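Local structure of cycloalternan-forming enzyme (Listeria monocytogenes serovar 1/2a, 5F7U) at residues Y696-Y704 with I802-G813. The protein is a multidomain member of glycoside hydrolase family 31, joining a TIM barrel to beta-rich domains and a family 6 carbohydrate-binding module. The protein carries 1 engineered substitution. Sequence-based numbering, arbitrary orientation. Where two conformers were deposited one is given.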
ATOM      1  N   TYR A 696      10.175 -17.147  10.292  1.00 14.51           N
ATOM      2  CA  TYR A 696      10.051 -17.303  11.755  1.00 14.54           C
ATOM      3  C   TYR A 696      10.059 -15.953  12.449  1.00 14.06           C
ATOM      4  O   TYR A 696       9.296 -15.738  13.395  1.00 14.19           O
ATOM      5  CB  TYR A 696      11.133 -18.213  12.351  1.00 14.91           C
ATOM      6  CG  TYR A 696      11.240 -19.611  11.749  1.00 15.28           C
ATOM      7  CD1 TYR A 696      10.173 -20.203  11.043  1.00 15.39           C
ATOM      8  CD2 TYR A 696      12.404 -20.362  11.941  1.00 15.87           C
ATOM      9  CE1 TYR A 696      10.290 -21.483  10.495  1.00 15.81           C
ATOM     10  CE2 TYR A 696      12.534 -21.636  11.406  1.00 16.17           C
ATOM     11  CZ  TYR A 696      11.478 -22.187  10.686  1.00 16.40           C
ATOM     12  OH  TYR A 696      11.637 -23.446  10.165  1.00 17.06           O
ATOM     13  N   THR A 697      10.897 -15.034  11.969  1.00 13.97           N
ATOM     14  CA  THR A 697      10.884 -13.667  12.507  1.00 13.82           C
ATOM     15  C   THR A 697       9.496 -13.033  12.380  1.00 13.53           C
ATOM     16  O   THR A 697       8.995 -12.415  13.344  1.00 13.21           O
ATOM     17  CB  THR A 697      11.991 -12.768  11.888  1.00 13.80           C
ATOM     18  OG1 THR A 697      13.262 -13.334  12.222  1.00 14.54           O
ATOM     19  CG2 THR A 697      11.943 -11.367  12.476  1.00 13.73           C
ATOM     20  N   ARG A 698       8.875 -13.191  11.203  1.00 13.41           N
ATOM     21  CA  ARG A 698       7.537 -12.655  10.987  1.00 13.40           C
ATOM     22  C   ARG A 698       6.547 -13.284  11.980  1.00 13.87           C
ATOM     23  O   ARG A 698       5.719 -12.575  12.563  1.00 13.88           O
ATOM     24  CB  ARG A 698       7.072 -12.850   9.526  1.00 13.30           C
ATOM     25  CG  ARG A 698       5.705 -12.239   9.252  1.00 13.21           C
ATOM     26  CD  ARG A 698       5.172 -12.664   7.887  1.00 13.32           C
ATOM     27  NE  ARG A 698       3.884 -12.049   7.579  1.00 13.26           N
ATOM     28  CZ  ARG A 698       3.725 -10.790   7.169  1.00 13.30           C
ATOM     29  NH1 ARG A 698       4.759  -9.958   7.036  1.00 12.89           N
ATOM     30  NH2 ARG A 698       2.506 -10.345   6.906  1.00 13.17           N
ATOM     31  N   MET A 699       6.656 -14.592  12.195  1.00 14.37           N
ATOM     32  CA  MET A 699       5.799 -15.235  13.170  1.00 15.11           C
ATOM     33  C   MET A 699       6.090 -14.760  14.600  1.00 15.08           C
ATOM     34  O   MET A 699       5.158 -14.589  15.390  1.00 14.87           O
ATOM     35  CB  MET A 699       5.795 -16.758  13.024  1.00 15.87           C
ATOM     36  CG  MET A 699       5.275 -17.227  11.657  1.00 16.25           C
ATOM     37  SD  MET A 699       3.677 -16.569  11.124  1.00 16.94           S
ATOM     38  CE  MET A 699       2.568 -17.570  12.114  1.00 17.55           C
ATOM     39  N   ASN A 700       7.360 -14.488  14.907  1.00 14.98           N
ATOM     40  CA  ASN A 700       7.721 -13.908  16.226  1.00 15.70           C
ATOM     41  C   ASN A 700       7.090 -12.519  16.397  1.00 15.56           C
ATOM     42  O   ASN A 700       6.679 -12.137  17.492  1.00 16.06           O
ATOM     43  CB  ASN A 700       9.242 -13.756  16.409  1.00 15.56           C
ATOM     44  CG  ASN A 700      10.007 -15.074  16.392  1.00 16.36           C
ATOM     45  OD1 ASN A 700      11.098 -15.131  15.815  1.00 16.41           O
ATOM     46  ND2 ASN A 700       9.476 -16.121  17.031  1.00 16.59           N
ATOM     47  N   LEU A 701       7.039 -11.761  15.306  1.00 15.04           N
ATOM     48  CA  LEU A 701       6.465 -10.410  15.320  1.00 14.93           C
ATOM     49  C   LEU A 701       4.972 -10.354  15.034  1.00 14.72           C
ATOM     50  O   LEU A 701       4.371  -9.268  15.011  1.00 14.54           O
ATOM     51  CB  LEU A 701       7.245  -9.498  14.360  1.00 14.72           C
ATOM     52  CG  LEU A 701       8.709  -9.198  14.733  1.00 15.08           C
ATOM     53  CD1 LEU A 701       9.372  -8.461  13.590  1.00 14.98           C
ATOM     54  CD2 LEU A 701       8.798  -8.335  15.990  1.00 16.06           C
ATOM     55  N   LEU A 702       4.353 -11.508  14.823  1.00 14.75           N
ATOM     56  CA  LEU A 702       2.918 -11.513  14.488  1.00 14.93           C
ATOM     57  C   LEU A 702       2.017 -10.758  15.484  1.00 14.89           C
ATOM     58  O   LEU A 702       1.072 -10.100  15.035  1.00 14.74           O
ATOM     59  CB  LEU A 702       2.397 -12.928  14.161  1.00 15.19           C
ATOM     60  CG  LEU A 702       0.989 -13.039  13.551  1.00 15.29           C
ATOM     61  CD1 LEU A 702       0.839 -12.260  12.245  1.00 14.98           C
ATOM     62  CD2 LEU A 702       0.658 -14.514  13.325  1.00 15.98           C
ATOM     63  N   PRO A 703       2.311 -10.800  16.814  1.00 14.87           N
ATOM     64  CA  PRO A 703       1.428  -9.991  17.689  1.00 15.09           C
ATOM     65  C   PRO A 703       1.508  -8.476  17.409  1.00 14.65           C
ATOM     66  O   PRO A 703       0.482  -7.788  17.478  1.00 14.58           O
ATOM     67  CB  PRO A 703       1.931 -10.333  19.098  1.00 15.59           C
ATOM     68  CG  PRO A 703       2.428 -11.739  18.946  1.00 15.85           C
ATOM     69  CD  PRO A 703       3.166 -11.693  17.620  1.00 15.50           C
ATOM     70  N   TYR A 704       2.703  -8.000  17.068  1.00 14.11           N
ATOM     71  CA  TYR A 704       2.948  -6.610  16.672  1.00 13.95           C
ATOM     72  C   TYR A 704       2.302  -6.314  15.317  1.00 13.34           C
ATOM     73  O   TYR A 704       1.620  -5.291  15.158  1.00 13.19           O
ATOM     74  CB  TYR A 704       4.464  -6.370  16.612  1.00 14.15           C
ATOM     75  CG  TYR A 704       4.923  -5.058  16.006  1.00 14.24           C
ATOM     76  CD1 TYR A 704       5.016  -3.908  16.791  1.00 14.58           C
ATOM     77  CD2 TYR A 704       5.296  -4.976  14.649  1.00 14.17           C
ATOM     78  CE1 TYR A 704       5.461  -2.703  16.256  1.00 14.81           C
ATOM     79  CE2 TYR A 704       5.710  -3.757  14.080  1.00 14.21           C
ATOM     80  CZ  TYR A 704       5.806  -2.638  14.899  1.00 14.37           C
ATOM     81  OH  TYR A 704       6.229  -1.424  14.388  1.00 14.51           O
ATOM     82  N   ILE A 802       7.202  -3.556  21.669  1.00 16.54           N
ATOM     83  CA  ILE A 802       6.910  -4.471  20.548  1.00 16.02           C
ATOM     84  C   ILE A 802       6.505  -5.847  21.082  1.00 16.24           C
ATOM     85  O   ILE A 802       7.352  -6.563  21.600  1.00 16.62           O
ATOM     86  CB  ILE A 802       8.124  -4.590  19.601  1.00 15.95           C
ATOM     87  CG1 ILE A 802       8.497  -3.203  19.037  1.00 15.77           C
ATOM     88  CG2 ILE A 802       7.853  -5.591  18.469  1.00 15.86           C
ATOM     89  CD1 ILE A 802       9.936  -3.118  18.532  1.00 16.20           C
ATOM     90  N   PRO A 803       5.214  -6.228  20.934  1.00 16.18           N
ATOM     91  CA  PRO A 803       4.787  -7.568  21.378  1.00 16.56           C
ATOM     92  C   PRO A 803       5.284  -8.641  20.434  1.00 16.60           C
ATOM     93  O   PRO A 803       5.293  -8.444  19.202  1.00 16.13           O
ATOM     94  CB  PRO A 803       3.267  -7.501  21.336  1.00 16.68           C
ATOM     95  CG  PRO A 803       2.965  -6.457  20.310  1.00 16.36           C
ATOM     96  CD  PRO A 803       4.108  -5.464  20.325  1.00 15.98           C
ATOM     97  N   MET A 804       5.706  -9.764  21.004  1.00 16.86           N
ATOM     98  CA  MET A 804       6.308 -10.844  20.240  1.00 16.96           C
ATOM     99  C   MET A 804       5.861 -12.199  20.773  1.00 17.07           C
ATOM    100  O   MET A 804       5.512 -12.332  21.942  1.00 17.42           O
ATOM    101  CB  MET A 804       7.833 -10.754  20.257  1.00 17.63           C
ATOM    102  CG  MET A 804       8.421  -9.424  19.805  1.00 18.40           C
ATOM    103  SD  MET A 804      10.218  -9.452  19.872  1.00 19.98           S
ATOM    104  CE  MET A 804      10.542  -9.679  21.609  1.00 20.49           C
ATOM    105  N   ASN A 805       5.870 -13.191  19.897  1.00 16.88           N
ATOM    106  CA  ASN A 805       5.586 -14.568  20.278  1.00 17.27           C
ATOM    107  C   ASN A 805       6.885 -15.343  20.089  1.00 17.56           C
ATOM    108  O   ASN A 805       7.293 -15.583  18.957  1.00 17.07           O
ATOM    109  CB  ASN A 805       4.464 -15.141  19.399  1.00 17.52           C
ATOM    110  CG  ASN A 805       4.058 -16.534  19.828  1.00 18.14           C
ATOM    111  OD1 ASN A 805       4.274 -16.922  20.973  1.00 18.91           O
ATOM    112  ND2 ASN A 805       3.469 -17.296  18.914  1.00 18.52           N
ATOM    113  N   MET A 806       7.528 -15.705  21.203  0.60 18.37           N
ATOM    114  CA  MET A 806       8.885 -16.295  21.190  0.60 19.05           C
ATOM    115  C   MET A 806       8.893 -17.735  21.679  0.60 19.44           C
ATOM    116  O   MET A 806       8.007 -18.149  22.427  0.60 19.77           O
ATOM    117  CB  MET A 806       9.843 -15.474  22.075  0.60 19.75           C
ATOM    118  CG  MET A 806       9.940 -13.999  21.719  0.60 20.35           C
ATOM    119  SD  MET A 806      10.622 -13.674  20.086  0.60 21.47           S
ATOM    120  CE  MET A 806      12.257 -13.091  20.513  0.60 21.16           C
ATOM    121  N   THR A 807       9.914 -18.487  21.268  1.00 19.27           N
ATOM    122  CA  THR A 807      10.166 -19.827  21.824  1.00 20.09           C
ATOM    123  C   THR A 807      10.928 -19.664  23.143  1.00 20.86           C
ATOM    124  O   THR A 807      11.289 -18.546  23.523  1.00 20.49           O
ATOM    125  CB  THR A 807      11.048 -20.677  20.896  1.00 20.11           C
ATOM    126  OG1 THR A 807      12.371 -20.122  20.866  1.00 19.64           O
ATOM    127  CG2 THR A 807      10.466 -20.741  19.486  1.00 19.56           C
ATOM    128  N   ASP A 808      11.217 -20.777  23.821  1.00 22.14           N
ATOM    129  CA  ASP A 808      12.105 -20.733  24.982  1.00 23.21           C
ATOM    130  C   ASP A 808      13.533 -20.261  24.667  1.00 22.93           C
ATOM    131  O   ASP A 808      14.329 -20.033  25.585  1.00 23.31           O
ATOM    132  CB  ASP A 808      12.168 -22.106  25.663  1.00 24.97           C
ATOM    133  CG  ASP A 808      10.941 -22.404  26.498  1.00 26.23           C
ATOM    134  OD1 ASP A 808      10.032 -21.557  26.595  1.00 26.17           O
ATOM    135  OD2 ASP A 808      10.888 -23.502  27.083  1.00 27.46           O
ATOM    136  N   GLY A 809      13.873 -20.165  23.385  1.00 22.35           N
ATOM    137  CA  GLY A 809      15.167 -19.637  22.961  1.00 22.05           C
ATOM    138  C   GLY A 809      15.234 -18.117  23.024  1.00 21.52           C
ATOM    139  O   GLY A 809      16.315 -17.539  23.144  1.00 21.52           O
ATOM    140  N   TYR A 810      14.076 -17.464  22.923  1.00 20.92           N
ATOM    141  CA  TYR A 810      13.952 -16.009  23.076  1.00 20.22           C
ATOM    142  C   TYR A 810      14.778 -15.154  22.081  1.00 20.10           C
ATOM    143  O   TYR A 810      15.081 -13.993  22.359  1.00 19.86           O
ATOM    144  CB  TYR A 810      14.247 -15.609  24.541  1.00 20.33           C
ATOM    145  CG  TYR A 810      13.091 -15.858  25.487  1.00 20.31           C
ATOM    146  CD1 TYR A 810      11.977 -15.003  25.494  1.00 19.77           C
ATOM    147  CD2 TYR A 810      13.105 -16.928  26.379  1.00 20.60           C
ATOM    148  CE1 TYR A 810      10.917 -15.212  26.361  1.00 19.96           C
ATOM    149  CE2 TYR A 810      12.046 -17.141  27.259  1.00 21.07           C
ATOM    150  CZ  TYR A 810      10.958 -16.278  27.244  1.00 20.63           C
ATOM    151  OH  TYR A 810       9.912 -16.495  28.119  1.00 21.16           O
ATOM    152  N   GLN A 811      15.140 -15.730  20.939  1.00 20.30           N
ATOM    153  CA  GLN A 811      15.792 -14.953  19.883  1.00 20.62           C
ATOM    154  C   GLN A 811      14.841 -14.780  18.704  1.00 19.54           C
ATOM    155  O   GLN A 811      14.017 -15.651  18.452  1.00 19.03           O
ATOM    156  CB  GLN A 811      17.071 -15.638  19.402  1.00 22.45           C
ATOM    157  CG  GLN A 811      18.116 -15.845  20.522  1.00 25.12           C
ATOM    158  CD  GLN A 811      18.835 -14.555  20.918  1.00 27.08           C
ATOM    159  OE1 GLN A 811      19.272 -13.803  20.051  1.00 29.54           O
ATOM    160  NE2 GLN A 811      18.972 -14.295  22.235  1.00 28.39           N
ATOM    161  N   LEU A 812      14.982 -13.670  17.984  1.00 18.91           N
ATOM    162  CA  LEU A 812      14.243 -13.483  16.734  1.00 18.44           C
ATOM    163  C   LEU A 812      14.671 -14.550  15.730  1.00 18.22           C
ATOM    164  O   LEU A 812      15.837 -14.929  15.683  1.00 18.84           O
ATOM    165  CB  LEU A 812      14.485 -12.083  16.167  1.00 18.58           C
ATOM    166  CG  LEU A 812      13.867 -10.941  16.971  1.00 19.09           C
ATOM    167  CD1 LEU A 812      14.398  -9.620  16.435  1.00 19.98           C
ATOM    168  CD2 LEU A 812      12.342 -10.985  16.929  1.00 19.39           C
ATOM    169  N   GLY A 813      13.722 -15.065  14.962  1.00 17.83           N
ATOM    170  CA  GLY A 813      14.026 -16.072  13.949  1.00 17.79           C
ATOM    171  C   GLY A 813      13.942 -17.522  14.407  1.00 18.64           C
ATOM    172  O   GLY A 813      14.502 -18.401  13.762  1.00 18.61           O
TER
HETATM  173  O   HOH W   1       2.927 -16.116  16.214  1.00 15.93           O
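The backbone oxygen of N700 takes a hydrogen bond from N805 N at 2.7 Å, on a lone pair in the carbonyl plane, and a CA-H···O contact from M804 CA at 3.1 Å. In return, N700 ND2 donates to N805 O (3.0 Å), and N700 CA adds a CA-H···O contact to the same oxygen at 3.2 Å. ND2 arrives in the carbonyl plane, and the oxygen lies only 15° out of the asparagine's own amide plane, so this donor is used nearly in plane. The other end of the same amide, N700 OD1, accepts from G813 N at 2.8 Å with a C=O···N angle of 169°, almost head-on. One side chain thus bridges strand 802-806 and the loop that returns from it: with CG anti to its carbonyl carbon (chi1 -63°), the amide reaches across to N805 O with ND2 and to G813 N with OD1. N700 lies on helix 687-700 of the TIM-barrel region and faces strand 801-806, an outermost strand of a mixed five-stranded sheet; the strand's other edge pairs with strand 825-830. A water bridges M699 O and N805 ND2, while N805 OD1 is held by the backbone N of D824, a magnesium-site residue. Further along, the contact becomes apolar: P703 CB abuts P803 CB at 3.8 Å, and the P803 ring reaches the edge of the Y704 ring with its CD. I802 CG2 touches both L701 CD2 (3.8 Å) and Y704 CD1 (3.7 Å). At the far end, G813 O lies at the edge of the Y696 ring, near its plane, while Y696 OH is hydrogen-bonded to D391 O.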